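Local coordinates for SAM-dependent O-methyltransferase (Thermotoga maritima, PDB 1O54) that transfers methyl groups from S-adenosyl-L-methionine as an O-methyltransferase of the TRM61 family, working as a homotetramer built from a dimer of dimers, at the interface of chains A and B. Coordinates in Å, arbitrary orientation; residue numbers count along the deposited sequence, not the author numbering. Chains: chain A/B, SAM-dependent O-methyltransferase.

Contact 1: the interface of chains A and B. Residues chain A 82-83, 86, 98, 101-103, 129; chain B 102-103, 106-107.
This apolar helix-to-helix interface lies close to the two-fold axis relating chains A and B, and it shows how one long, unbranched side chain can key two subunits together inside a homotetramer. The key is B:Met106. Its CG is anti to the backbone N (chi1 -164°) and the chain stays extended to the tip, so the thioether reaches deep into chain A and 124 Å² of its surface is hidden. The terminal methyl CE meets A:Val129 CG2 at 3.5 Å, a tight carbon contact in which the two side chains cross at about a right angle. A:Ile86 approaches the same methyl with its CD1, also roughly at right angles, while A:Ile83 crosses the methionine obliquely and lays CG1 and CD1 along its CG. Sulfur SD passes over A:Ser102 CB at 3.8 Å and beside A:Pro98 CB at 4.0 Å. A:Ile83 has CG1 anti to the carbonyl carbon, which carries CD1 out to B:Met107 SD, 3.6 Å away. B:Met107 is bent at chi2 and chi3, and its CG lies over one face of the B:Phe103 ring, offset toward the rim. Nearer the axis each serine at position 102 packs its CB against the other's backbone carbonyl, A:Ser102 CB lying 3.6 Å from B:Ser102 O and the twin contact being equal. The A:Ser102 hydroxyl takes the crowded position between N and carbonyl carbon (chi1 55°) and donates to A:Pro98 O at 2.8 Å, in the carbonyl plane. That bond turns the hydroxyl back onto its own helix, while the methylene faces the partner. Polar bridging comes from water 1, which lies 3.0 Å from A:Ile83 N and also binds B:Met106 O. Helix 98-107 of chain B thus packs against its counterpart and inserts B:Met106 among helices 82-87, 98-107 and 125-134 of chain A.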
ATOM      1  N   LEU A  82     -13.401 -11.345 -20.212  1.00 23.78           N
ATOM      2  CA  LEU A  82     -14.416 -11.123 -19.213  1.00 24.08           C
ATOM      3  C   LEU A  82     -14.114  -9.847 -18.451  1.00 23.63           C
ATOM      4  O   LEU A  82     -15.003  -9.067 -18.229  1.00 23.44           O
ATOM      5  CB  LEU A  82     -14.497 -12.338 -18.313  1.00 25.06           C
ATOM      6  CG  LEU A  82     -15.518 -12.234 -17.188  1.00 25.31           C
ATOM      7  CD1 LEU A  82     -16.898 -11.975 -17.727  1.00 24.95           C
ATOM      8  CD2 LEU A  82     -15.505 -13.480 -16.332  1.00 26.21           C
ATOM      9  N   ILE A  83     -12.853  -9.614 -18.099  1.00 24.42           N
ATOM     10  CA  ILE A  83     -12.491  -8.330 -17.448  1.00 25.80           C
ATOM     11  C   ILE A  83     -12.898  -7.146 -18.295  1.00 25.76           C
ATOM     12  O   ILE A  83     -13.554  -6.180 -17.815  1.00 25.66           O
ATOM     13  CB  ILE A  83     -10.986  -8.260 -17.148  1.00 26.51           C
ATOM     14  CG1 ILE A  83     -10.626  -9.177 -15.984  1.00 28.36           C
ATOM     15  CG2 ILE A  83     -10.578  -6.814 -16.792  1.00 27.77           C
ATOM     16  CD1 ILE A  83      -9.111  -9.291 -15.672  1.00 29.71           C
ATOM     17  N   ILE A  86     -16.632  -6.748 -17.959  1.00 29.46           N
ATOM     18  CA  ILE A  86     -16.989  -6.251 -16.624  1.00 31.40           C
ATOM     19  C   ILE A  86     -16.656  -4.774 -16.502  1.00 33.37           C
ATOM     20  O   ILE A  86     -17.482  -3.984 -16.019  1.00 33.87           O
ATOM     21  CB  ILE A  86     -16.301  -7.080 -15.577  1.00 31.42           C
ATOM     22  CG1 ILE A  86     -16.980  -8.440 -15.466  1.00 31.86           C
ATOM     23  CG2 ILE A  86     -16.287  -6.386 -14.185  1.00 31.93           C
ATOM     24  CD1 ILE A  86     -16.163  -9.441 -14.781  1.00 31.52           C
ATOM     25  N   PRO A  98     -12.685  -7.120 -10.623  1.00 31.02           N
ATOM     26  CA  PRO A  98     -11.825  -8.275 -10.891  1.00 31.08           C
ATOM     27  C   PRO A  98     -10.674  -8.540  -9.938  1.00 31.42           C
ATOM     28  O   PRO A  98     -10.406  -9.698  -9.626  1.00 32.11           O
ATOM     29  CB  PRO A  98     -11.237  -7.933 -12.268  1.00 31.35           C
ATOM     30  CG  PRO A  98     -12.364  -7.224 -12.939  1.00 32.35           C
ATOM     31  CD  PRO A  98     -12.932  -6.321 -11.854  1.00 32.10           C
ATOM     32  N   SER A 101     -12.762 -10.155  -7.237  1.00 26.21           N
ATOM     33  CA  SER A 101     -13.506 -11.360  -7.594  1.00 26.50           C
ATOM     34  C   SER A 101     -12.616 -12.590  -7.846  1.00 26.21           C
ATOM     35  O   SER A 101     -12.940 -13.678  -7.395  1.00 25.03           O
ATOM     36  CB  SER A 101     -14.461 -11.095  -8.775  1.00 27.47           C
ATOM     37  OG  SER A 101     -13.752 -10.686  -9.894  1.00 28.26           O
ATOM     38  N   SER A 102     -11.486 -12.411  -8.530  1.00 26.63           N
ATOM     39  CA  SER A 102     -10.571 -13.509  -8.799  1.00 27.30           C
ATOM     40  C   SER A 102     -10.043 -14.136  -7.493  1.00 26.15           C
ATOM     41  O   SER A 102     -10.024 -15.370  -7.302  1.00 26.28           O
ATOM     42  CB  SER A 102      -9.422 -12.988  -9.699  1.00 29.20           C
ATOM     43  OG  SER A 102      -8.739 -11.849  -9.154  1.00 34.64           O
ATOM     44  N   PHE A 103      -9.623 -13.260  -6.592  1.00 24.84           N
ATOM     45  CA  PHE A 103      -9.113 -13.667  -5.303  1.00 24.20           C
ATOM     46  C   PHE A 103     -10.199 -14.375  -4.481  1.00 23.51           C
ATOM     47  O   PHE A 103      -9.957 -15.446  -3.880  1.00 22.30           O
ATOM     48  CB  PHE A 103      -8.572 -12.442  -4.587  1.00 24.70           C
ATOM     49  CG  PHE A 103      -8.068 -12.726  -3.191  1.00 24.84           C
ATOM     50  CD1 PHE A 103      -6.884 -13.423  -2.976  1.00 26.94           C
ATOM     51  CD2 PHE A 103      -8.762 -12.244  -2.096  1.00 25.35           C
ATOM     52  CE1 PHE A 103      -6.423 -13.659  -1.674  1.00 30.03           C
ATOM     53  CE2 PHE A 103      -8.300 -12.444  -0.830  1.00 26.67           C
ATOM     54  CZ  PHE A 103      -7.129 -13.150  -0.613  1.00 26.55           C
ATOM     55  N   VAL A 129     -17.613 -14.823 -12.738  1.00 22.25           N
ATOM     56  CA  VAL A 129     -16.366 -15.395 -12.272  1.00 22.78           C
ATOM     57  C   VAL A 129     -16.620 -16.772 -11.622  1.00 23.21           C
ATOM     58  O   VAL A 129     -15.892 -17.770 -11.854  1.00 22.83           O
ATOM     59  CB  VAL A 129     -15.659 -14.440 -11.270  1.00 23.38           C
ATOM     60  CG1 VAL A 129     -14.469 -15.092 -10.630  1.00 25.91           C
ATOM     61  CG2 VAL A 129     -15.260 -13.172 -12.012  1.00 25.24           C
TER
ATOM     62  N   SER B 102      -4.302 -16.049  -9.090  1.00 26.63           N
ATOM     63  CA  SER B 102      -5.714 -15.847  -9.375  1.00 27.30           C
ATOM     64  C   SER B 102      -5.930 -14.658 -10.334  1.00 26.15           C
ATOM     65  O   SER B 102      -6.675 -14.732 -11.334  1.00 26.28           O
ATOM     66  CB  SER B 102      -6.469 -15.657  -8.036  1.00 29.20           C
ATOM     67  OG  SER B 102      -5.934 -14.601  -7.222  1.00 34.64           O
ATOM     68  N   PHE B 103      -5.257 -13.563 -10.014  1.00 24.84           N
ATOM     69  CA  PHE B 103      -5.325 -12.359 -10.810  1.00 24.20           C
ATOM     70  C   PHE B 103      -4.765 -12.599 -12.219  1.00 23.51           C
ATOM     71  O   PHE B 103      -5.378 -12.196 -13.234  1.00 22.30           O
ATOM     72  CB  PHE B 103      -4.575 -11.256 -10.084  1.00 24.70           C
ATOM     73  CG  PHE B 103      -4.514  -9.955 -10.851  1.00 24.84           C
ATOM     74  CD1 PHE B 103      -5.638  -9.148 -10.998  1.00 26.94           C
ATOM     75  CD2 PHE B 103      -3.312  -9.520 -11.378  1.00 25.35           C
ATOM     76  CE1 PHE B 103      -5.557  -7.935 -11.695  1.00 30.03           C
ATOM     77  CE2 PHE B 103      -3.223  -8.327 -12.029  1.00 26.67           C
ATOM     78  CZ  PHE B 103      -4.343  -7.528 -12.190  1.00 26.55           C
ATOM     79  N   MET B 106      -7.161 -14.565 -14.420  1.00 23.14           N
ATOM     80  CA  MET B 106      -8.264 -13.780 -14.887  1.00 24.28           C
ATOM     81  C   MET B 106      -7.806 -12.795 -15.935  1.00 23.32           C
ATOM     82  O   MET B 106      -8.506 -12.594 -16.920  1.00 22.81           O
ATOM     83  CB  MET B 106      -8.987 -13.071 -13.755  1.00 26.22           C
ATOM     84  CG  MET B 106     -10.375 -12.559 -14.210  1.00 30.62           C
ATOM     85  SD  MET B 106     -11.314 -11.891 -12.853  1.00 36.79           S
ATOM     86  CE  MET B 106     -12.851 -11.313 -13.726  1.00 37.93           C
ATOM     87  N   MET B 107      -6.650 -12.169 -15.730  1.00 23.03           N
ATOM     88  CA  MET B 107      -6.117 -11.197 -16.730  1.00 22.69           C
ATOM     89  C   MET B 107      -5.836 -11.873 -18.088  1.00 24.12           C
ATOM     90  O   MET B 107      -6.053 -11.232 -19.149  1.00 23.28           O
ATOM     91  CB  MET B 107      -4.865 -10.488 -16.232  1.00 22.93           C
ATOM     92  CG  MET B 107      -5.143  -9.527 -15.065  1.00 22.79           C
ATOM     93  SD  MET B 107      -5.795  -7.967 -15.640  1.00 26.19           S
ATOM     94  CE  MET B 107      -4.160  -7.142 -16.050  1.00 30.04           C
TER
HETATM   95  O   HOH W   1     -10.936 -11.937 -18.114  1.00 20.32           O

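Contact 2: the interface of chains A and B. Residues chain A 219-220, 223-224, 227, 234, 236; chain B 246-248, 251.
A polar contact across this patch comes from A:Gln227, which gives its NE2 to the backbone carbonyl of B:Pro246, the two atoms A:Gln227 NE2 and B:Pro246 O lying 2.8 Å apart. The bond is fairly straight (153° at H), and it lies both in the carbonyl plane and close to the plane of the glutamine amide. The other branch of that amide, OE1, meets the ring of B:Pro248 tip to tip, 3.2 Å from CD, so the flat group spans two prolines of one loop. Replacement by an alanine here would remove the whole amide and would probably leave B:Pro246 O without this donor and the end of the B:Pro248 ring less firmly held. The rest is mostly carbon packing, some of it against backbone carbonyl oxygens. B:Pro248 rests on the helix surface, its CG 3.8 Å from A:Leu223 CB and its CB 3.5 Å from the backbone A:Gln220 O. A:Leu223 crosses B:Pro246 obliquely, CD1 touching its CA and CD2 its CB, while B:Pro246 CG also packs on the backbone A:Ile234 O at 3.6 Å. Farther along, B:Leu251 CD2 meets A:Val219 CG1 at 3.7 Å, the two side chains crossing at about a right angle, and A:Gln220 crosses the same leucine obliquely, its CG near CD2. A:Gln227 sets CG anti to the carbonyl carbon (chi1 -72°) and runs extended from there, which carries the amide to the loop from the last turn of helix 216-228. Rigid prolines shape the opposing segment. The patch illustrates how a loop following strand 234-245 can pack along a neighbouring subunit's helix, helping to hold the homotetramer together.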
ATOM      1  N   VAL A 219     -17.736  -4.127   8.359  1.00 21.11           N
ATOM      2  CA  VAL A 219     -16.873  -5.233   8.729  1.00 20.19           C
ATOM      3  C   VAL A 219     -17.059  -5.620  10.181  1.00 19.76           C
ATOM      4  O   VAL A 219     -17.221  -6.789  10.505  1.00 20.27           O
ATOM      5  CB  VAL A 219     -15.358  -4.952   8.443  1.00 20.04           C
ATOM      6  CG1 VAL A 219     -14.498  -6.106   8.965  1.00 22.64           C
ATOM      7  CG2 VAL A 219     -15.113  -4.705   6.949  1.00 20.56           C
ATOM      8  N   GLN A 220     -17.049  -4.628  11.065  1.00 20.59           N
ATOM      9  CA  GLN A 220     -17.209  -4.873  12.493  1.00 20.85           C
ATOM     10  C   GLN A 220     -18.514  -5.615  12.797  1.00 21.92           C
ATOM     11  O   GLN A 220     -18.515  -6.605  13.552  1.00 23.24           O
ATOM     12  CB  GLN A 220     -17.147  -3.554  13.234  1.00 21.06           C
ATOM     13  CG  GLN A 220     -15.798  -2.846  13.117  1.00 21.52           C
ATOM     14  CD  GLN A 220     -15.854  -1.331  13.295  1.00 22.71           C
ATOM     15  OE1 GLN A 220     -16.859  -0.763  13.751  1.00 25.71           O
ATOM     16  NE2 GLN A 220     -14.780  -0.682  12.937  1.00 21.71           N
ATOM     17  N   LEU A 223     -18.421  -9.267  11.346  1.00 22.77           N
ATOM     18  CA  LEU A 223     -17.585 -10.125  12.173  1.00 22.99           C
ATOM     19  C   LEU A 223     -18.287 -10.539  13.460  1.00 23.80           C
ATOM     20  O   LEU A 223     -18.187 -11.697  13.866  1.00 25.46           O
ATOM     21  CB  LEU A 223     -16.295  -9.419  12.536  1.00 22.72           C
ATOM     22  CG  LEU A 223     -15.253  -9.293  11.446  1.00 22.63           C
ATOM     23  CD1 LEU A 223     -14.150  -8.383  11.918  1.00 26.30           C
ATOM     24  CD2 LEU A 223     -14.690 -10.642  11.080  1.00 24.33           C
ATOM     25  N   LYS A 224     -18.997  -9.612  14.085  1.00 24.14           N
ATOM     26  CA  LYS A 224     -19.736  -9.927  15.315  1.00 25.40           C
ATOM     27  C   LYS A 224     -20.716 -11.071  15.060  1.00 25.76           C
ATOM     28  O   LYS A 224     -20.838 -11.997  15.859  1.00 26.05           O
ATOM     29  CB  LYS A 224     -20.510  -8.710  15.807  1.00 25.96           C
ATOM     30  CG  LYS A 224     -21.200  -8.977  17.126  1.00 30.08           C
ATOM     31  CD  LYS A 224     -21.683  -7.728  17.779  1.00 37.01           C
ATOM     32  CE  LYS A 224     -22.351  -8.056  19.127  1.00 39.27           C
ATOM     33  NZ  LYS A 224     -21.340  -8.496  20.173  1.00 41.95           N
ATOM     34  N   GLN A 227     -19.091 -14.487  14.510  1.00 27.23           N
ATOM     35  CA  GLN A 227     -18.548 -15.015  15.742  1.00 28.98           C
ATOM     36  C   GLN A 227     -19.631 -15.590  16.640  1.00 29.29           C
ATOM     37  O   GLN A 227     -19.328 -16.329  17.564  1.00 31.99           O
ATOM     38  CB  GLN A 227     -17.633 -13.974  16.420  1.00 29.79           C
ATOM     39  CG  GLN A 227     -16.344 -13.905  15.567  1.00 33.04           C
ATOM     40  CD  GLN A 227     -15.365 -12.829  15.919  1.00 37.29           C
ATOM     41  OE1 GLN A 227     -15.602 -12.052  16.832  1.00 40.86           O
ATOM     42  NE2 GLN A 227     -14.239 -12.782  15.166  1.00 37.32           N
ATOM     43  N   ILE A 234     -11.795 -17.378  10.371  1.00 23.15           N
ATOM     44  CA  ILE A 234     -12.351 -16.083   9.923  1.00 23.28           C
ATOM     45  C   ILE A 234     -11.185 -15.170   9.606  1.00 23.20           C
ATOM     46  O   ILE A 234     -10.266 -14.958  10.452  1.00 23.92           O
ATOM     47  CB  ILE A 234     -13.266 -15.449  11.012  1.00 23.88           C
ATOM     48  CG1 ILE A 234     -14.468 -16.340  11.267  1.00 25.82           C
ATOM     49  CG2 ILE A 234     -13.758 -14.067  10.558  1.00 26.32           C
ATOM     50  CD1 ILE A 234     -15.196 -16.032  12.513  1.00 29.16           C
ATOM     51  N   VAL A 236     -10.070 -11.363   7.318  1.00 22.21           N
ATOM     52  CA  VAL A 236     -10.476 -10.126   6.663  1.00 21.98           C
ATOM     53  C   VAL A 236      -9.273  -9.609   5.857  1.00 22.28           C
ATOM     54  O   VAL A 236      -8.181  -9.448   6.416  1.00 22.59           O
ATOM     55  CB  VAL A 236     -10.901  -9.064   7.706  1.00 21.32           C
ATOM     56  CG1 VAL A 236     -11.216  -7.736   7.036  1.00 22.98           C
ATOM     57  CG2 VAL A 236     -12.042  -9.531   8.568  1.00 22.48           C
TER
ATOM     58  N   PRO B 246      -9.368 -10.024  13.048  1.00 27.20           N
ATOM     59  CA  PRO B 246     -10.842 -10.148  12.972  1.00 26.91           C
ATOM     60  C   PRO B 246     -11.516  -9.999  14.348  1.00 27.29           C
ATOM     61  O   PRO B 246     -12.186 -10.936  14.843  1.00 29.56           O
ATOM     62  CB  PRO B 246     -11.016 -11.528  12.364  1.00 28.05           C
ATOM     63  CG  PRO B 246      -9.844 -12.298  12.900  1.00 27.03           C
ATOM     64  CD  PRO B 246      -8.714 -11.339  12.968  1.00 28.21           C
ATOM     65  N   VAL B 247     -11.308  -8.842  14.976  1.00 25.92           N
ATOM     66  CA  VAL B 247     -11.823  -8.558  16.318  1.00 26.24           C
ATOM     67  C   VAL B 247     -12.827  -7.414  16.143  1.00 25.94           C
ATOM     68  O   VAL B 247     -12.444  -6.271  15.865  1.00 26.65           O
ATOM     69  CB  VAL B 247     -10.747  -8.160  17.334  1.00 26.70           C
ATOM     70  CG1 VAL B 247     -11.373  -7.941  18.704  1.00 28.45           C
ATOM     71  CG2 VAL B 247      -9.606  -9.238  17.412  1.00 29.26           C
ATOM     72  N   PRO B 248     -14.107  -7.717  16.244  1.00 25.44           N
ATOM     73  CA  PRO B 248     -15.135  -6.699  15.918  1.00 25.79           C
ATOM     74  C   PRO B 248     -14.961  -5.379  16.668  1.00 25.52           C
ATOM     75  O   PRO B 248     -15.203  -4.326  16.088  1.00 23.44           O
ATOM     76  CB  PRO B 248     -16.441  -7.369  16.319  1.00 26.02           C
ATOM     77  CG  PRO B 248     -16.146  -8.842  16.314  1.00 26.78           C
ATOM     78  CD  PRO B 248     -14.708  -9.023  16.592  1.00 26.15           C
ATOM     79  N   LEU B 251     -10.945  -3.596  15.359  1.00 23.62           N
ATOM     80  CA  LEU B 251     -10.576  -3.907  13.986  1.00 24.42           C
ATOM     81  C   LEU B 251      -9.400  -3.035  13.526  1.00 25.20           C
ATOM     82  O   LEU B 251      -9.472  -1.809  13.563  1.00 24.57           O
ATOM     83  CB  LEU B 251     -11.775  -3.743  13.066  1.00 23.50           C
ATOM     84  CG  LEU B 251     -11.476  -3.951  11.586  1.00 24.95           C
ATOM     85  CD1 LEU B 251     -11.200  -5.402  11.273  1.00 26.74           C
ATOM     86  CD2 LEU B 251     -12.694  -3.440  10.827  1.00 25.83           C
TER

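Contact 1 and contact 2 belong to the same two-fold interface, with centres of their C-alpha atoms about 26 Å apart, and they have no residue in common. Different elements serve each: contact 1 pairs helix 98-107 with its own counterpart and neighbouring helices, whereas contact 2 joins helix 216-228 and the start of strand 234-245 to a loop of the other chain. Contact 1 and its twin merge into one central patch at the axis, and the two copies of contact 2 lie away from it. Such an arrangement would be expected to resist rocking of one subunit against the other within the tetramer.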